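Local coordinates for protein YCAC GENE product (Escherichia coli, PDB 1YAC) that is probably a hydrolase of the isochorismatase-like family, assembled as an octamer, whose substrate has not been identified, at residues 15-21 and 53-59; 87-91 and 121-126; 97-101 and 128-132. All blocks are in the same frame, centred on the assembly; numbering follows the deposited sequence.

Interaction 1: 15-21 and 53-59; sequences VLLVDHQ and PTILTTS
Leu17, Thr57 and Val15 lose the most surface in the pairing of 15-21 with 53-59, and they divide between the two faces of the sheet. Leu17 is bonded to its neighbour strand from both ends of its backbone: Leu17 N donates to Ile55 O at 2.9 Å in a nearly straight bond (171° at the hydrogen), while Thr57 N meets Leu17 O at a longer 3.3 Å. The side chain of Leu17 runs beside that of Leu56, CD1 lying 3.8 Å from Leu56 CD2, and Leu43 of helix 33-49 packs on it. Val15 shares this face, resting on Ala47 of the same helix, and its N reaches Pro53 O at 2.9 Å. With axes 4.8 Å apart and 13° between their directions, the strands are the parallel pair of a beta-alpha-beta unit in the three-layer alpha-beta-alpha sandwich, helix 33-49 being the connection. Thr57 turns to the other face. Its OG1 stands anti to the backbone N (chi1 -175°) and bonds to Ile82 O and Arg84, which directs the methyl CG2 to within 3.6 Å of Val18 CG1. Past the end of strand 15-18, the carboxamide of Gln21 takes over from the backbone: Gln21 OE1 accepts from Ser59 N at 2.9 Å and Gln21 NE2 donates to Ser59 O at 3.0 Å, the latter partner lying in the amide plane. Gln21 NE2 also bonds to Gly66 O.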
# COMPACT_ATOMS: atom_id res chain seq x y z
N VAL A 15 -13.43 -21.76 23.49
CA VAL A 15 -12.42 -20.89 22.90
C VAL A 15 -11.03 -21.46 23.17
O VAL A 15 -10.73 -21.83 24.31
CB VAL A 15 -12.53 -19.47 23.50
CG1 VAL A 15 -11.40 -18.56 22.95
CG2 VAL A 15 -13.88 -18.87 23.17
N LEU A 16 -10.22 -21.58 22.12
CA LEU A 16 -8.85 -22.09 22.26
C LEU A 16 -7.89 -20.95 21.94
O LEU A 16 -7.89 -20.44 20.81
CB LEU A 16 -8.56 -23.25 21.30
CG LEU A 16 -9.56 -24.41 21.11
CD1 LEU A 16 -8.90 -25.52 20.30
CD2 LEU A 16 -10.07 -24.93 22.44
N LEU A 17 -7.11 -20.53 22.93
CA LEU A 17 -6.14 -19.44 22.75
C LEU A 17 -4.77 -20.10 22.73
O LEU A 17 -4.23 -20.50 23.76
CB LEU A 17 -6.27 -18.42 23.88
CG LEU A 17 -7.67 -17.80 24.00
CD1 LEU A 17 -7.68 -16.76 25.12
CD2 LEU A 17 -8.08 -17.15 22.67
N VAL A 18 -4.18 -20.17 21.53
CA VAL A 18 -2.92 -20.85 21.31
C VAL A 18 -1.66 -20.01 21.11
O VAL A 18 -1.50 -19.33 20.09
CB VAL A 18 -3.06 -21.82 20.09
CG1 VAL A 18 -1.88 -22.80 20.04
CG2 VAL A 18 -4.40 -22.57 20.14
N ASP A 19 -0.76 -20.10 22.08
CA ASP A 19 0.55 -19.46 22.03
C ASP A 19 0.66 -17.94 21.85
O ASP A 19 1.54 -17.45 21.13
CB ASP A 19 1.42 -20.16 20.98
CG ASP A 19 1.47 -21.67 21.16
OD1 ASP A 19 1.04 -22.19 22.22
OD2 ASP A 19 1.93 -22.36 20.24
N HIS A 20 -0.24 -17.19 22.47
CA HIS A 20 -0.16 -15.73 22.43
C HIS A 20 0.89 -15.42 23.50
O HIS A 20 0.57 -15.00 24.62
CB HIS A 20 -1.51 -15.09 22.80
CG HIS A 20 -2.57 -15.22 21.75
ND1 HIS A 20 -3.58 -16.16 21.82
CD2 HIS A 20 -2.82 -14.49 20.64
CE1 HIS A 20 -4.40 -16.00 20.80
NE2 HIS A 20 -3.97 -14.99 20.07
N GLN A 21 2.15 -15.69 23.16
CA GLN A 21 3.26 -15.49 24.08
C GLN A 21 4.06 -14.21 23.80
O GLN A 21 4.17 -13.78 22.66
CB GLN A 21 4.15 -16.73 24.07
CG GLN A 21 3.43 -17.96 24.62
CD GLN A 21 4.09 -19.26 24.21
OE1 GLN A 21 3.45 -20.03 23.46
NE2 GLN A 21 5.24 -19.53 24.63
N PRO A 53 -16.25 -21.93 27.83
CA PRO A 53 -15.13 -22.71 28.38
C PRO A 53 -13.92 -22.32 27.53
O PRO A 53 -14.00 -22.37 26.30
CB PRO A 53 -15.55 -24.15 28.09
CG PRO A 53 -17.03 -24.08 28.30
CD PRO A 53 -17.40 -22.80 27.53
N THR A 54 -12.84 -21.93 28.19
CA THR A 54 -11.63 -21.48 27.49
C THR A 54 -10.40 -22.31 27.85
O THR A 54 -10.23 -22.73 28.99
CB THR A 54 -11.40 -19.97 27.81
OG1 THR A 54 -12.54 -19.23 27.38
CG2 THR A 54 -10.14 -19.43 27.11
N ILE A 55 -9.59 -22.58 26.84
CA ILE A 55 -8.37 -23.37 26.99
C ILE A 55 -7.15 -22.56 26.55
O ILE A 55 -7.11 -22.02 25.45
CB ILE A 55 -8.47 -24.66 26.17
CG1 ILE A 55 -9.61 -25.52 26.74
CG2 ILE A 55 -7.17 -25.45 26.21
CD1 ILE A 55 -10.02 -26.60 25.82
N LEU A 56 -6.18 -22.44 27.45
CA LEU A 56 -4.94 -21.72 27.18
C LEU A 56 -3.82 -22.73 26.96
O LEU A 56 -3.77 -23.77 27.63
CB LEU A 56 -4.56 -20.83 28.37
CG LEU A 56 -5.60 -19.86 28.91
CD1 LEU A 56 -5.01 -19.19 30.15
CD2 LEU A 56 -6.00 -18.83 27.86
N THR A 57 -2.93 -22.45 26.03
CA THR A 57 -1.81 -23.35 25.79
C THR A 57 -0.63 -22.54 25.30
O THR A 57 -0.80 -21.47 24.72
CB THR A 57 -2.17 -24.50 24.79
OG1 THR A 57 -1.08 -25.43 24.69
CG2 THR A 57 -2.51 -23.95 23.41
N THR A 58 0.58 -23.00 25.62
CA THR A 58 1.79 -22.31 25.22
C THR A 58 2.80 -23.32 24.71
O THR A 58 2.72 -24.51 25.02
CB THR A 58 2.43 -21.54 26.38
OG1 THR A 58 2.77 -22.46 27.42
CG2 THR A 58 1.46 -20.48 26.93
N SER A 59 3.77 -22.83 23.95
CA SER A 59 4.81 -23.67 23.38
C SER A 59 6.16 -23.22 23.91
O SER A 59 6.54 -22.05 23.76
CB SER A 59 4.79 -23.52 21.85
OG SER A 59 5.90 -24.18 21.27

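Interaction 2: 87-91 and 121-126; sequences NINAW and FPALSA
Asn89 and Trp91 press against one side of helix 115-128, and the packing is tightest at Ser125. Ser125 CB sits 3.4 Å from Trp91 CG, over one face of the indole, and Ala126 CB lies over the same face further out, 3.8 Å from Trp91 CZ3; both approaches qualify as CH-pi contacts, at 30° and 24° from the ring normals. The indole NE1 is bonded to Glu129, which helps fix the ring's rotation. Beside it, the amide of Asn89 reaches the helix because CG stands anti to the backbone N (chi1 175°). Asn89 ND2 donates in the amide plane to Ser125 OG at 2.9 Å, and Ser125 OG in turn passes its hydrogen to Phe121 O at 3.1 Å, an oxygen that also accepts the helical bond from Ser125 N. Asn89 OD1 packs on the proline ring, 3.4 Å from Pro122 CD. A leucine in place of Asn89 would probably leave Ser125 OG without its donor and the loop less firmly tied to the helix. The looser side lies toward Ile88, whose CG2 comes no nearer than 4.4 Å to Phe121 CE2; there Phe121 also packs on Tyr5 of a neighbouring subunit, so that subunit contributes to this margin. Within the loop, Trp91 N donates to Asn89 OD1 at 2.9 Å from well above the carbonyl plane, which makes 89-91 an Asx turn leading into the 3-10 segment that begins at Ala90.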
# COMPACT_ATOMS: atom_id res chain seq x y z
N ASN A 87 5.38 -30.55 21.50
CA ASN A 87 4.44 -30.62 20.38
C ASN A 87 4.09 -29.26 19.79
O ASN A 87 3.56 -28.39 20.48
CB ASN A 87 3.16 -31.33 20.80
CG ASN A 87 3.32 -32.84 20.78
OD1 ASN A 87 2.95 -33.53 21.74
ND2 ASN A 87 3.88 -33.37 19.68
N ILE A 88 4.38 -29.11 18.51
CA ILE A 88 4.12 -27.85 17.80
C ILE A 88 2.62 -27.70 17.56
O ILE A 88 2.04 -26.65 17.83
CB ILE A 88 4.95 -27.77 16.50
CG1 ILE A 88 6.44 -27.69 16.86
CG2 ILE A 88 4.53 -26.57 15.68
CD1 ILE A 88 7.40 -27.63 15.67
N ASN A 89 1.99 -28.75 17.01
CA ASN A 89 0.53 -28.75 16.81
C ASN A 89 -0.04 -29.13 18.19
O ASN A 89 0.24 -30.22 18.72
CB ASN A 89 0.13 -29.81 15.79
CG ASN A 89 -1.37 -29.94 15.64
OD1 ASN A 89 -2.14 -29.26 16.33
ND2 ASN A 89 -1.79 -30.78 14.73
N ALA A 90 -0.80 -28.22 18.81
CA ALA A 90 -1.41 -28.46 20.12
C ALA A 90 -2.24 -29.73 20.15
O ALA A 90 -2.34 -30.39 21.19
CB ALA A 90 -2.27 -27.27 20.54
N TRP A 91 -2.85 -30.07 19.01
CA TRP A 91 -3.66 -31.28 18.91
C TRP A 91 -2.85 -32.55 19.14
O TRP A 91 -3.42 -33.59 19.43
CB TRP A 91 -4.40 -31.35 17.58
CG TRP A 91 -5.72 -32.05 17.73
CD1 TRP A 91 -6.00 -33.37 17.48
CD2 TRP A 91 -6.95 -31.46 18.18
NE1 TRP A 91 -7.32 -33.64 17.76
CE2 TRP A 91 -7.93 -32.49 18.18
CE3 TRP A 91 -7.33 -30.17 18.58
CZ2 TRP A 91 -9.25 -32.26 18.57
CZ3 TRP A 91 -8.64 -29.94 18.96
CH2 TRP A 91 -9.59 -30.98 18.96
N PHE A 121 -2.67 -25.78 12.29
CA PHE A 121 -2.47 -27.20 12.58
C PHE A 121 -3.61 -27.77 13.45
O PHE A 121 -4.28 -28.74 13.05
CB PHE A 121 -1.08 -27.48 13.18
CG PHE A 121 0.08 -27.19 12.24
CD1 PHE A 121 -0.13 -26.68 10.96
CD2 PHE A 121 1.39 -27.43 12.65
CE1 PHE A 121 0.96 -26.39 10.10
CE2 PHE A 121 2.48 -27.14 11.80
CZ PHE A 121 2.26 -26.62 10.52
N PRO A 122 -3.85 -27.17 14.64
CA PRO A 122 -4.94 -27.73 15.44
C PRO A 122 -6.32 -27.51 14.79
O PRO A 122 -7.23 -28.33 14.98
CB PRO A 122 -4.78 -27.02 16.78
CG PRO A 122 -4.09 -25.74 16.44
CD PRO A 122 -3.10 -26.17 15.41
N ALA A 123 -6.48 -26.43 14.02
CA ALA A 123 -7.77 -26.21 13.34
C ALA A 123 -8.04 -27.38 12.38
O ALA A 123 -9.13 -27.94 12.36
CB ALA A 123 -7.78 -24.88 12.57
N LEU A 124 -7.02 -27.77 11.61
CA LEU A 124 -7.16 -28.86 10.65
C LEU A 124 -7.39 -30.20 11.36
O LEU A 124 -8.20 -31.02 10.91
CB LEU A 124 -5.92 -28.92 9.74
CG LEU A 124 -5.67 -27.67 8.89
CD1 LEU A 124 -4.35 -27.79 8.12
CD2 LEU A 124 -6.83 -27.45 7.93
N SER A 125 -6.66 -30.41 12.45
CA SER A 125 -6.79 -31.64 13.23
C SER A 125 -8.21 -31.74 13.80
O SER A 125 -8.84 -32.80 13.73
CB SER A 125 -5.78 -31.65 14.38
OG SER A 125 -4.43 -31.76 13.91
N ALA A 126 -8.71 -30.63 14.33
CA ALA A 126 -10.05 -30.57 14.91
C ALA A 126 -11.15 -30.82 13.87
O ALA A 126 -12.14 -31.50 14.16
CB ALA A 126 -10.25 -29.22 15.61

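Interaction 3: 97-101 and 128-132; sequences VKAVK and EEGFD
Lys101 NZ donates to Glu129 OE1 at 2.9 Å, a salt bridge that meets the oxygen on its syn side, 17° out of the carboxylate plane. The lysine gets there as an extended chain beyond CG, whereas the glutamate is bent at chi2 (-125°), and the two side chains cross at about a right angle. Glu129 OE1 is also 3.3 Å from Lys101 CE, so the end of the lysine, and not its nitrogen alone, lies against the carboxylate. The other oxygen, Glu129 OE2, accepts from the indole NE1 of Trp91, so each carboxylate oxygen has a donor of its own. Beneath the charged pair is an apolar layer. Phe131 points its CZ at helix 94-102, where Lys101 CG meets the ring at its edge, 4.1 Å from CZ, and Val100 CG1 comes to 4.2 Å from the same atom. Leu108 of strand 107-112 touches both Val100 and Phe131, which joins this layer to the sheet. Helix 115-128 is closed by a Schellman motif, with Gly130 in the positive-phi position (phi 99°); at these backbone angles a beta carbon would collide with Glu129 O. Because Lys101 and Glu129 are both exposed, the ion pair is likely to be partly screened by water, and the second bond, to Trp91, probably does much to keep the carboxylate in place.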
# COMPACT_ATOMS: atom_id res chain seq x y z
N VAL A 97 -5.95 -32.06 23.88
CA VAL A 97 -7.15 -32.65 23.28
C VAL A 97 -8.16 -33.05 24.37
O VAL A 97 -9.36 -32.79 24.24
CB VAL A 97 -6.82 -33.88 22.38
CG1 VAL A 97 -8.10 -34.41 21.74
CG2 VAL A 97 -5.85 -33.49 21.27
N LYS A 98 -7.67 -33.63 25.46
CA LYS A 98 -8.53 -34.02 26.57
C LYS A 98 -9.30 -32.81 27.11
O LYS A 98 -10.52 -32.86 27.29
CB LYS A 98 -7.70 -34.64 27.70
CG LYS A 98 -7.82 -36.14 27.81
CD LYS A 98 -7.03 -36.66 29.00
CE LYS A 98 -7.52 -36.05 30.30
NZ LYS A 98 -6.77 -36.57 31.48
N ALA A 99 -8.58 -31.71 27.31
CA ALA A 99 -9.21 -30.49 27.82
C ALA A 99 -10.27 -29.99 26.83
O ALA A 99 -11.39 -29.64 27.23
CB ALA A 99 -8.17 -29.41 28.08
N VAL A 100 -9.94 -30.00 25.54
CA VAL A 100 -10.88 -29.56 24.51
C VAL A 100 -12.15 -30.42 24.54
O VAL A 100 -13.26 -29.89 24.62
CB VAL A 100 -10.27 -29.61 23.10
CG1 VAL A 100 -11.34 -29.30 22.05
CG2 VAL A 100 -9.12 -28.61 22.99
N LYS A 101 -11.97 -31.73 24.50
CA LYS A 101 -13.11 -32.63 24.52
C LYS A 101 -13.90 -32.56 25.82
O LYS A 101 -15.12 -32.74 25.81
CB LYS A 101 -12.67 -34.07 24.20
CG LYS A 101 -12.16 -34.22 22.76
CD LYS A 101 -11.80 -35.65 22.41
CE LYS A 101 -11.39 -35.74 20.96
NZ LYS A 101 -11.14 -37.15 20.54
N GLU A 128 -10.80 -32.64 11.21
CA GLU A 128 -10.76 -34.08 10.93
C GLU A 128 -11.50 -34.86 12.02
O GLU A 128 -12.14 -35.87 11.75
CB GLU A 128 -9.33 -34.60 10.82
CG GLU A 128 -9.26 -36.11 10.65
CD GLU A 128 -7.85 -36.64 10.45
OE1 GLU A 128 -7.00 -35.93 9.86
OE2 GLU A 128 -7.60 -37.79 10.86
N GLU A 129 -11.42 -34.37 13.25
CA GLU A 129 -12.09 -35.02 14.37
C GLU A 129 -13.59 -34.76 14.41
O GLU A 129 -14.29 -35.31 15.26
CB GLU A 129 -11.44 -34.62 15.70
CG GLU A 129 -10.05 -35.19 15.92
CD GLU A 129 -9.91 -35.97 17.22
OE1 GLU A 129 -10.94 -36.41 17.77
OE2 GLU A 129 -8.77 -36.16 17.69
N GLY A 130 -14.10 -33.92 13.51
CA GLY A 130 -15.52 -33.66 13.48
C GLY A 130 -16.02 -32.39 14.14
O GLY A 130 -17.22 -32.16 14.21
N PHE A 131 -15.11 -31.55 14.62
CA PHE A 131 -15.53 -30.30 15.25
C PHE A 131 -15.86 -29.21 14.22
O PHE A 131 -15.37 -29.25 13.09
CB PHE A 131 -14.42 -29.74 16.16
CG PHE A 131 -14.20 -30.54 17.42
CD1 PHE A 131 -14.91 -30.23 18.58
CD2 PHE A 131 -13.25 -31.56 17.45
CE1 PHE A 131 -14.67 -30.94 19.76
CE2 PHE A 131 -13.01 -32.27 18.62
CZ PHE A 131 -13.72 -31.95 19.78
N ASP A 132 -16.71 -28.27 14.60
CA ASP A 132 -17.02 -27.14 13.74
C ASP A 132 -16.03 -26.09 14.20
O ASP A 132 -16.06 -25.66 15.34
CB ASP A 132 -18.46 -26.68 13.95
CG ASP A 132 -19.44 -27.65 13.36
OD1 ASP A 132 -19.12 -28.22 12.30
OD2 ASP A 132 -20.51 -27.88 13.97

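How the interactions relate
Along the chain, interaction 1 closes before the other two open, while interactions 2 and 3 interleave, the loop 87-91 and helix 94-102 both meeting helix 115-128 or its end. Their centres are about 10 Å apart, and each lies 12 to 14 Å from the centre of interaction 1 in the parallel sheet. Helix 94-102 ties interaction 3 to the sheet: Val100 packs on Leu16 and Ile55 of interaction 1. Trp91 of interaction 2 links it to interaction 3, touching Phe131 and bonding through NE1 to Glu129, and Ala126 O probably accepts from Phe131 N. One side of the sheet is thus covered by these helices, at whose outer margin interactions 2 and 3 reach a second subunit of the octamer.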